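Local coordinates for uncharacterized conserved protein YiiM (Geobacillus stearothermophilus, PDB 5YHH) that probably confers resistance to hydroxylaminopurine as a MOSC-domain oxidoreductase with a putative molybdenum cofactor-binding catalytic site, at residues Asp62-Trp76 with Ala140-Val153. Residues are numbered along the deposited sequence; the frame is centred on the assembly and turned at random.
Sequences DKAICAYPSEHFVYW and AICQTGKSGFYFRV
Lys146 lays its aliphatic chain across two aromatic rings: CG sits over the centre of the His72 ring, 3.7 Å from its centroid, and CE covers one face of Tyr75. Lysine suits both neighbours, because its methylenes make CH-pi contacts while the bend at chi4 (-71°) turns NZ toward a water shared with His72 ND1. NZ stays over the Tyr75 face as a long cation-pi contact, 4.9 Å from the ring centroid. The water lies in the imidazole plane, and His72 NE2 is hydrogen-bonded to Glu100. The indole of Trp76 meets Ala140 CB at its edge and directs NE1, in the ring plane, to Tyr68 OH at 2.9 Å. That hydroxyl in turn donates to Lys146 O at 2.6 Å, approaching from above the carbonyl plane. Tyr68 takes Pro69 CD on one face and Ser147 O at its edge.

Lys63 CG rests over the centre of one face of the Tyr150 ring at 3.9 Å; over the opposite face Cys66 SG makes a sulfur-aromatic contact, 4.6 Å from the centroid. Strands 65-69 and 149-153 are antiparallel neighbours in the large mixed sheet of the MOSC domain. Ile65-Phe151 and Ala67-Phe149 are hydrogen-bonded pairs, and Ala64 joins Ile65 opposite Phe151 in a classic beta bulge. The small Ala67 side chain accommodates both phenyl rings, with CB 3.7 Å from Phe151 CE2. Gly148, with positive phi and no side chain, passes its CA close to Ala67 O.

At the far end, Arg152 NH2 forms a salt bridge with Asp62 OD1 at 3.0 Å, in the guanidinium plane but above that of the carboxylate. The pair also hydrogen-bonds the backbone of Ala202 and Ala205, joining this edge to the C-terminal region, with Gln117 a partner within the sheet; Tyr68 OH, meanwhile, gives buried Trp76 NE1 and Lys146 O a partner each.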
ATOM      1  N   ASP A  62      -4.263  -7.067   8.031  1.00 38.46           N
ATOM      2  CA  ASP A  62      -4.756  -6.280   6.875  1.00 36.48           C
ATOM      3  C   ASP A  62      -3.644  -5.410   6.256  1.00 34.25           C
ATOM      4  O   ASP A  62      -3.651  -5.106   5.036  1.00 33.20           O
ATOM      5  CB  ASP A  62      -5.912  -5.355   7.295  1.00 36.23           C
ATOM      6  CG  ASP A  62      -7.240  -6.089   7.553  1.00 39.11           C
ATOM      7  OD1 ASP A  62      -7.512  -7.150   6.956  1.00 36.86           O
ATOM      8  OD2 ASP A  62      -8.048  -5.545   8.347  1.00 38.76           O
ATOM      9  N   LYS A  63      -2.745  -4.944   7.120  1.00 32.56           N
ATOM     10  CA  LYS A  63      -1.687  -4.047   6.726  1.00 31.89           C
ATOM     11  C   LYS A  63      -0.322  -4.744   6.805  1.00 30.71           C
ATOM     12  O   LYS A  63       0.681  -4.139   7.179  1.00 31.07           O
ATOM     13  CB  LYS A  63      -1.733  -2.793   7.603  1.00 31.74           C
ATOM     14  CG  LYS A  63      -2.997  -1.911   7.376  1.00 35.45           C
ATOM     15  CD  LYS A  63      -2.888  -0.478   7.957  1.00 38.75           C
ATOM     16  CE  LYS A  63      -2.607  -0.441   9.458  1.00 43.19           C
ATOM     17  NZ  LYS A  63      -3.851  -0.451  10.301  1.00 46.60           N
ATOM     18  N   ALA A  64      -0.275  -6.010   6.412  1.00 29.62           N
ATOM     19  CA  ALA A  64       0.941  -6.810   6.566  1.00 29.52           C
ATOM     20  C   ALA A  64       2.115  -6.278   5.711  1.00 28.90           C
ATOM     21  O   ALA A  64       3.247  -6.250   6.180  1.00 28.97           O
ATOM     22  CB  ALA A  64       0.666  -8.225   6.203  1.00 29.53           C
ATOM     23  N   ILE A  65       1.833  -5.890   4.461  1.00 27.37           N
ATOM     24  CA  ILE A  65       2.863  -5.424   3.515  1.00 26.09           C
ATOM     25  C   ILE A  65       2.403  -4.081   2.933  1.00 25.22           C
ATOM     26  O   ILE A  65       1.345  -3.994   2.314  1.00 25.04           O
ATOM     27  CB  ILE A  65       3.096  -6.435   2.382  1.00 26.57           C
ATOM     28  CG1 ILE A  65       3.550  -7.808   2.946  1.00 27.77           C
ATOM     29  CG2 ILE A  65       4.146  -5.904   1.392  1.00 25.39           C
ATOM     30  CD1 ILE A  65       3.367  -8.926   1.949  1.00 32.09           C
ATOM     31  N   CYS A  66       3.191  -3.038   3.138  1.00 25.12           N
ATOM     32  CA  CYS A  66       2.962  -1.751   2.466  1.00 24.96           C
ATOM     33  C   CYS A  66       3.742  -1.681   1.122  1.00 22.86           C
ATOM     34  O   CYS A  66       4.940  -1.955   1.089  1.00 22.99           O
ATOM     35  CB  CYS A  66       3.375  -0.611   3.433  1.00 25.49           C
ATOM     36  SG  CYS A  66       3.158   1.019   2.712  1.00 34.44           S
ATOM     37  N   ALA A  67       3.053  -1.362   0.028  1.00 21.55           N
ATOM     38  CA  ALA A  67       3.630  -1.334  -1.331  1.00 21.62           C
ATOM     39  C   ALA A  67       3.499   0.040  -1.946  1.00 21.83           C
ATOM     40  O   ALA A  67       2.489   0.738  -1.720  1.00 22.59           O
ATOM     41  CB  ALA A  67       2.928  -2.356  -2.224  1.00 21.41           C
ATOM     42  N   TYR A  68       4.519   0.445  -2.710  1.00 21.30           N
ATOM     43  CA  TYR A  68       4.512   1.755  -3.376  1.00 20.40           C
ATOM     44  C   TYR A  68       5.018   1.651  -4.807  1.00 20.14           C
ATOM     45  O   TYR A  68       6.037   1.015  -5.048  1.00 20.63           O
ATOM     46  CB  TYR A  68       5.330   2.799  -2.603  1.00 20.39           C
ATOM     47  CG  TYR A  68       4.933   4.171  -3.013  1.00 19.87           C
ATOM     48  CD1 TYR A  68       3.785   4.756  -2.505  1.00 21.75           C
ATOM     49  CD2 TYR A  68       5.662   4.862  -3.954  1.00 21.77           C
ATOM     50  CE1 TYR A  68       3.394   5.998  -2.907  1.00 21.15           C
ATOM     51  CE2 TYR A  68       5.296   6.112  -4.345  1.00 22.31           C
ATOM     52  CZ  TYR A  68       4.161   6.682  -3.833  1.00 21.02           C
ATOM     53  OH  TYR A  68       3.745   7.928  -4.236  1.00 22.58           O
ATOM     54  N   PRO A  69       4.286   2.240  -5.770  1.00 20.85           N
ATOM     55  CA  PRO A  69       4.714   2.218  -7.148  1.00 21.00           C
ATOM     56  C   PRO A  69       5.950   3.069  -7.391  1.00 21.99           C
ATOM     57  O   PRO A  69       5.880   4.288  -7.222  1.00 21.45           O
ATOM     58  CB  PRO A  69       3.510   2.806  -7.893  1.00 22.01           C
ATOM     59  CG  PRO A  69       2.325   2.526  -6.976  1.00 22.93           C
ATOM     60  CD  PRO A  69       2.891   2.721  -5.636  1.00 21.24           C
ATOM     61  N   SER A  70       7.048   2.455  -7.818  1.00 21.79           N
ATOM     62  CA  SER A  70       8.272   3.211  -8.134  1.00 23.07           C
ATOM     63  C   SER A  70       8.031   4.295  -9.205  1.00 24.60           C
ATOM     64  O   SER A  70       8.731   5.346  -9.241  1.00 25.67           O
ATOM     65  CB  SER A  70       9.410   2.263  -8.573  1.00 23.20           C
ATOM     66  OG  SER A  70       9.100   1.556  -9.783  1.00 25.62           O
ATOM     67  N   GLU A  71       7.053   4.062 -10.083  1.00 25.38           N
ATOM     68  CA  GLU A  71       6.769   5.015 -11.153  1.00 27.05           C
ATOM     69  C   GLU A  71       6.568   6.407 -10.584  1.00 26.05           C
ATOM     70  O   GLU A  71       6.953   7.382 -11.195  1.00 25.77           O
ATOM     71  CB  GLU A  71       5.541   4.608 -11.987  1.00 28.91           C
ATOM     72  CG  GLU A  71       5.744   3.364 -12.880  1.00 29.95           C
ATOM     73  CD  GLU A  71       5.485   2.045 -12.154  1.00 29.73           C
ATOM     74  OE1 GLU A  71       5.408   2.047 -10.898  1.00 27.45           O
ATOM     75  OE2 GLU A  71       5.384   0.979 -12.834  1.00 26.50           O
ATOM     76  N   HIS A  72       5.955   6.501  -9.402  1.00 23.96           N
ATOM     77  CA  HIS A  72       5.626   7.801  -8.834  1.00 23.56           C
ATOM     78  C   HIS A  72       6.848   8.579  -8.381  1.00 23.60           C
ATOM     79  O   HIS A  72       6.790   9.808  -8.255  1.00 24.50           O
ATOM     80  CB  HIS A  72       4.661   7.632  -7.655  1.00 22.17           C
ATOM     81  CG  HIS A  72       3.360   7.033  -8.049  1.00 21.95           C
ATOM     82  ND1 HIS A  72       2.804   7.217  -9.301  1.00 24.28           N
ATOM     83  CD2 HIS A  72       2.505   6.236  -7.364  1.00 23.16           C
ATOM     84  CE1 HIS A  72       1.649   6.570  -9.358  1.00 27.40           C
ATOM     85  NE2 HIS A  72       1.449   5.964  -8.198  1.00 24.39           N
ATOM     86  N   PHE A  73       7.948   7.876  -8.097  1.00 23.12           N
ATOM     87  CA  PHE A  73       9.197   8.555  -7.723  1.00 23.66           C
ATOM     88  C   PHE A  73       9.616   9.626  -8.745  1.00 24.61           C
ATOM     89  O   PHE A  73      10.183  10.650  -8.364  1.00 24.89           O
ATOM     90  CB  PHE A  73      10.333   7.569  -7.580  1.00 23.38           C
ATOM     91  CG  PHE A  73      10.151   6.561  -6.458  1.00 24.10           C
ATOM     92  CD1 PHE A  73       9.297   6.809  -5.377  1.00 24.94           C
ATOM     93  CD2 PHE A  73      10.885   5.372  -6.473  1.00 25.89           C
ATOM     94  CE1 PHE A  73       9.163   5.877  -4.338  1.00 26.81           C
ATOM     95  CE2 PHE A  73      10.747   4.462  -5.457  1.00 25.67           C
ATOM     96  CZ  PHE A  73       9.885   4.719  -4.386  1.00 22.81           C
ATOM     97  N   VAL A  74       9.360   9.366 -10.025  1.00 24.93           N
ATOM     98  CA  VAL A  74       9.659  10.309 -11.082  1.00 26.56           C
ATOM     99  C   VAL A  74       8.912  11.608 -10.867  1.00 27.36           C
ATOM    100  O   VAL A  74       9.515  12.686 -10.943  1.00 29.60           O
ATOM    101  CB  VAL A  74       9.369   9.712 -12.490  1.00 28.04           C
ATOM    102  CG1 VAL A  74       9.530  10.781 -13.604  1.00 30.48           C
ATOM    103  CG2 VAL A  74      10.301   8.593 -12.762  1.00 28.47           C
ATOM    104  N   TYR A  75       7.612  11.520 -10.589  1.00 27.23           N
ATOM    105  CA  TYR A  75       6.825  12.676 -10.292  1.00 26.79           C
ATOM    106  C   TYR A  75       7.349  13.408  -9.052  1.00 26.93           C
ATOM    107  O   TYR A  75       7.484  14.632  -9.082  1.00 27.87           O
ATOM    108  CB  TYR A  75       5.359  12.299 -10.101  1.00 27.34           C
ATOM    109  CG  TYR A  75       4.507  13.435  -9.560  1.00 28.79           C
ATOM    110  CD1 TYR A  75       3.960  14.370 -10.417  1.00 29.45           C
ATOM    111  CD2 TYR A  75       4.208  13.534  -8.199  1.00 31.04           C
ATOM    112  CE1 TYR A  75       3.183  15.389  -9.956  1.00 31.99           C
ATOM    113  CE2 TYR A  75       3.447  14.574  -7.722  1.00 30.08           C
ATOM    114  CZ  TYR A  75       2.917  15.482  -8.611  1.00 30.64           C
ATOM    115  OH  TYR A  75       2.152  16.522  -8.172  1.00 31.95           O
ATOM    116  N   TRP A  76       7.664  12.687  -7.976  1.00 25.51           N
ATOM    117  CA  TRP A  76       8.123  13.348  -6.744  1.00 24.94           C
ATOM    118  C   TRP A  76       9.476  14.062  -6.958  1.00 25.54           C
ATOM    119  O   TRP A  76       9.699  15.145  -6.400  1.00 25.19           O
ATOM    120  CB  TRP A  76       8.219  12.366  -5.580  1.00 24.77           C
ATOM    121  CG  TRP A  76       6.871  11.766  -5.231  1.00 24.73           C
ATOM    122  CD1 TRP A  76       6.518  10.455  -5.283  1.00 25.04           C
ATOM    123  CD2 TRP A  76       5.701  12.481  -4.840  1.00 24.35           C
ATOM    124  NE1 TRP A  76       5.207  10.304  -4.933  1.00 20.73           N
ATOM    125  CE2 TRP A  76       4.680  11.534  -4.664  1.00 25.13           C
ATOM    126  CE3 TRP A  76       5.414  13.828  -4.615  1.00 24.43           C
ATOM    127  CZ2 TRP A  76       3.404  11.885  -4.276  1.00 22.59           C
ATOM    128  CZ3 TRP A  76       4.133  14.176  -4.216  1.00 24.86           C
ATOM    129  CH2 TRP A  76       3.149  13.191  -4.047  1.00 22.96           C
ATOM    130  N   ALA A 140      -0.227  16.461  -0.805  1.00 30.61           N
ATOM    131  CA  ALA A 140       0.084  16.089  -2.193  1.00 30.48           C
ATOM    132  C   ALA A 140      -0.281  14.643  -2.536  1.00 29.39           C
ATOM    133  O   ALA A 140      -0.749  14.348  -3.637  1.00 29.44           O
ATOM    134  CB  ALA A 140       1.573  16.342  -2.506  1.00 30.34           C
ATOM    135  N   ILE A 141      -0.023  13.736  -1.616  1.00 28.89           N
ATOM    136  CA  ILE A 141      -0.391  12.323  -1.846  1.00 29.48           C
ATOM    137  C   ILE A 141      -1.913  12.199  -1.994  1.00 31.36           C
ATOM    138  O   ILE A 141      -2.388  11.589  -2.944  1.00 31.08           O
ATOM    139  CB  ILE A 141       0.146  11.400  -0.728  1.00 28.22           C
ATOM    140  CG1 ILE A 141       1.672  11.304  -0.808  1.00 26.79           C
ATOM    141  CG2 ILE A 141      -0.484   9.987  -0.820  1.00 27.05           C
ATOM    142  CD1 ILE A 141       2.325  10.763   0.457  1.00 25.72           C
ATOM    143  N   CYS A 142      -2.666  12.817  -1.080  1.00 33.82           N
ATOM    144  CA  CYS A 142      -4.113  12.820  -1.166  1.00 36.85           C
ATOM    145  C   CYS A 142      -4.622  13.518  -2.436  1.00 37.61           C
ATOM    146  O   CYS A 142      -5.566  13.043  -3.066  1.00 38.64           O
ATOM    147  CB  CYS A 142      -4.750  13.417   0.096  1.00 38.42           C
ATOM    148  SG  CYS A 142      -6.494  13.826  -0.136  1.00 49.34           S
ATOM    149  N   GLN A 143      -3.976  14.602  -2.860  1.00 37.46           N
ATOM    150  CA  GLN A 143      -4.400  15.292  -4.071  1.00 38.07           C
ATOM    151  C   GLN A 143      -4.083  14.513  -5.358  1.00 37.25           C
ATOM    152  O   GLN A 143      -4.878  14.544  -6.300  1.00 39.02           O
ATOM    153  CB  GLN A 143      -3.737  16.665  -4.179  1.00 39.69           C
ATOM    154  CG  GLN A 143      -4.313  17.730  -3.254  1.00 42.21           C
ATOM    155  CD  GLN A 143      -3.458  18.999  -3.218  1.00 46.86           C
ATOM    156  OE1 GLN A 143      -2.226  18.963  -3.424  1.00 46.60           O
ATOM    157  NE2 GLN A 143      -4.112  20.134  -2.944  1.00 47.20           N
ATOM    158  N   THR A 144      -2.928  13.843  -5.423  1.00 33.80           N
ATOM    159  CA  THR A 144      -2.525  13.172  -6.649  1.00 31.73           C
ATOM    160  C   THR A 144      -3.070  11.750  -6.724  1.00 31.44           C
ATOM    161  O   THR A 144      -3.130  11.169  -7.807  1.00 32.17           O
ATOM    162  CB  THR A 144      -0.991  13.122  -6.755  1.00 30.98           C
ATOM    163  OG1 THR A 144      -0.436  12.421  -5.606  1.00 25.87           O
ATOM    164  CG2 THR A 144      -0.436  14.529  -6.823  1.00 28.06           C
ATOM    165  N   GLY A 145      -3.381  11.156  -5.571  1.00 29.89           N
ATOM    166  CA  GLY A 145      -3.741   9.721  -5.499  1.00 28.86           C
ATOM    167  C   GLY A 145      -2.545   8.770  -5.612  1.00 26.94           C
ATOM    168  O   GLY A 145      -2.741   7.556  -5.768  1.00 26.51           O
ATOM    169  N   LYS A 146      -1.331   9.292  -5.465  1.00 24.76           N
ATOM    170  CA  LYS A 146      -0.101   8.495  -5.583  1.00 24.33           C
ATOM    171  C   LYS A 146       0.273   7.987  -4.206  1.00 24.46           C
ATOM    172  O   LYS A 146       1.279   8.382  -3.614  1.00 24.24           O
ATOM    173  CB  LYS A 146       1.032   9.318  -6.206  1.00 25.19           C
ATOM    174  CG  LYS A 146       0.686   9.831  -7.605  1.00 25.59           C
ATOM    175  CD  LYS A 146       1.804  10.722  -8.208  1.00 29.09           C
ATOM    176  CE  LYS A 146       1.369  11.485  -9.511  1.00 31.30           C
ATOM    177  NZ  LYS A 146       1.226  10.574 -10.664  1.00 32.99           N
ATOM    178  N   SER A 147      -0.553   7.065  -3.720  1.00 23.93           N
ATOM    179  CA  SER A 147      -0.565   6.646  -2.321  1.00 23.61           C
ATOM    180  C   SER A 147       0.042   5.283  -2.080  1.00 22.49           C
ATOM    181  O   SER A 147       0.486   4.977  -0.957  1.00 22.54           O
ATOM    182  CB  SER A 147      -2.028   6.584  -1.834  1.00 24.64           C
ATOM    183  OG  SER A 147      -2.758   5.555  -2.520  1.00 24.88           O
ATOM    184  N   GLY A 148       0.015   4.430  -3.089  1.00 22.89           N
ATOM    185  CA  GLY A 148       0.263   2.999  -2.837  1.00 22.54           C
ATOM    186  C   GLY A 148      -0.863   2.334  -2.038  1.00 22.21           C
ATOM    187  O   GLY A 148      -1.956   2.870  -1.909  1.00 23.04           O
ATOM    188  N   PHE A 149      -0.596   1.139  -1.522  1.00 22.11           N
ATOM    189  CA  PHE A 149      -1.666   0.255  -1.012  1.00 23.27           C
ATOM    190  C   PHE A 149      -1.042  -0.867  -0.184  1.00 22.61           C
ATOM    191  O   PHE A 149       0.177  -1.110  -0.236  1.00 22.24           O
ATOM    192  CB  PHE A 149      -2.522  -0.329  -2.157  1.00 24.75           C
ATOM    193  CG  PHE A 149      -1.697  -0.724  -3.400  1.00 26.58           C
ATOM    194  CD1 PHE A 149      -1.029  -1.917  -3.443  1.00 30.40           C
ATOM    195  CD2 PHE A 149      -1.540   0.151  -4.444  1.00 28.25           C
ATOM    196  CE1 PHE A 149      -0.253  -2.269  -4.552  1.00 29.99           C
ATOM    197  CE2 PHE A 149      -0.751  -0.193  -5.578  1.00 32.58           C
ATOM    198  CZ  PHE A 149      -0.116  -1.400  -5.609  1.00 30.99           C
ATOM    199  N   TYR A 150      -1.879  -1.560   0.574  1.00 22.61           N
ATOM    200  CA  TYR A 150      -1.394  -2.648   1.380  1.00 23.32           C
ATOM    201  C   TYR A 150      -1.878  -3.982   0.818  1.00 23.43           C
ATOM    202  O   TYR A 150      -2.936  -4.051   0.194  1.00 22.71           O
ATOM    203  CB  TYR A 150      -1.962  -2.528   2.795  1.00 24.35           C
ATOM    204  CG  TYR A 150      -1.337  -1.485   3.654  1.00 26.40           C
ATOM    205  CD1 TYR A 150      -1.876  -0.203   3.720  1.00 29.53           C
ATOM    206  CD2 TYR A 150      -0.261  -1.795   4.475  1.00 29.95           C
ATOM    207  CE1 TYR A 150      -1.340   0.752   4.562  1.00 32.52           C
ATOM    208  CE2 TYR A 150       0.283  -0.847   5.324  1.00 32.34           C
ATOM    209  CZ  TYR A 150      -0.241   0.416   5.337  1.00 32.62           C
ATOM    210  OH  TYR A 150       0.299   1.336   6.156  1.00 34.48           O
ATOM    211  N   PHE A 151      -1.131  -5.027   1.162  1.00 23.17           N
ATOM    212  CA  PHE A 151      -1.549  -6.417   1.013  1.00 24.32           C
ATOM    213  C   PHE A 151      -1.638  -7.107   2.370  1.00 25.54           C
ATOM    214  O   PHE A 151      -0.834  -6.855   3.285  1.00 25.00           O
ATOM    215  CB  PHE A 151      -0.490  -7.230   0.254  1.00 23.53           C
ATOM    216  CG  PHE A 151      -0.195  -6.769  -1.140  1.00 24.95           C
ATOM    217  CD1 PHE A 151      -0.943  -7.222  -2.215  1.00 25.80           C
ATOM    218  CD2 PHE A 151       0.905  -5.956  -1.392  1.00 25.55           C
ATOM    219  CE1 PHE A 151      -0.622  -6.832  -3.524  1.00 27.48           C
ATOM    220  CE2 PHE A 151       1.230  -5.573  -2.683  1.00 28.59           C
ATOM    221  CZ  PHE A 151       0.466  -6.003  -3.748  1.00 28.79           C
ATOM    222  N   ARG A 152      -2.583  -8.037   2.465  1.00 27.13           N
ATOM    223  CA  ARG A 152      -2.571  -9.085   3.484  1.00 28.14           C
ATOM    224  C   ARG A 152      -1.887 -10.317   2.883  1.00 28.70           C
ATOM    225  O   ARG A 152      -1.828 -10.487   1.652  1.00 27.50           O
ATOM    226  CB  ARG A 152      -4.003  -9.413   3.947  1.00 29.60           C
ATOM    227  CG  ARG A 152      -4.922 -10.027   2.876  1.00 31.08           C
ATOM    228  CD  ARG A 152      -6.226 -10.568   3.516  1.00 32.33           C
ATOM    229  NE  ARG A 152      -6.980  -9.472   4.143  1.00 33.84           N
ATOM    230  CZ  ARG A 152      -7.777  -8.617   3.499  1.00 32.36           C
ATOM    231  NH1 ARG A 152      -8.011  -8.746   2.203  1.00 33.96           N
ATOM    232  NH2 ARG A 152      -8.386  -7.659   4.172  1.00 32.43           N
ATOM    233  N   VAL A 153      -1.357 -11.176   3.745  1.00 29.03           N
ATOM    234  CA  VAL A 153      -0.700 -12.379   3.295  1.00 30.01           C
ATOM    235  C   VAL A 153      -1.659 -13.553   3.445  1.00 31.82           C
ATOM    236  O   VAL A 153      -2.054 -13.897   4.576  1.00 31.78           O
ATOM    237  CB  VAL A 153       0.575 -12.613   4.098  1.00 30.33           C
ATOM    238  CG1 VAL A 153       1.184 -13.968   3.719  1.00 32.00           C
ATOM    239  CG2 VAL A 153       1.542 -11.409   3.881  1.00 28.90           C
TER
HETATM  240  O   HOH W   1       2.382   3.165   0.232  1.00 34.77           O
HETATM  241  O   HOH W   2       3.459   8.974 -11.590  1.00 40.86           O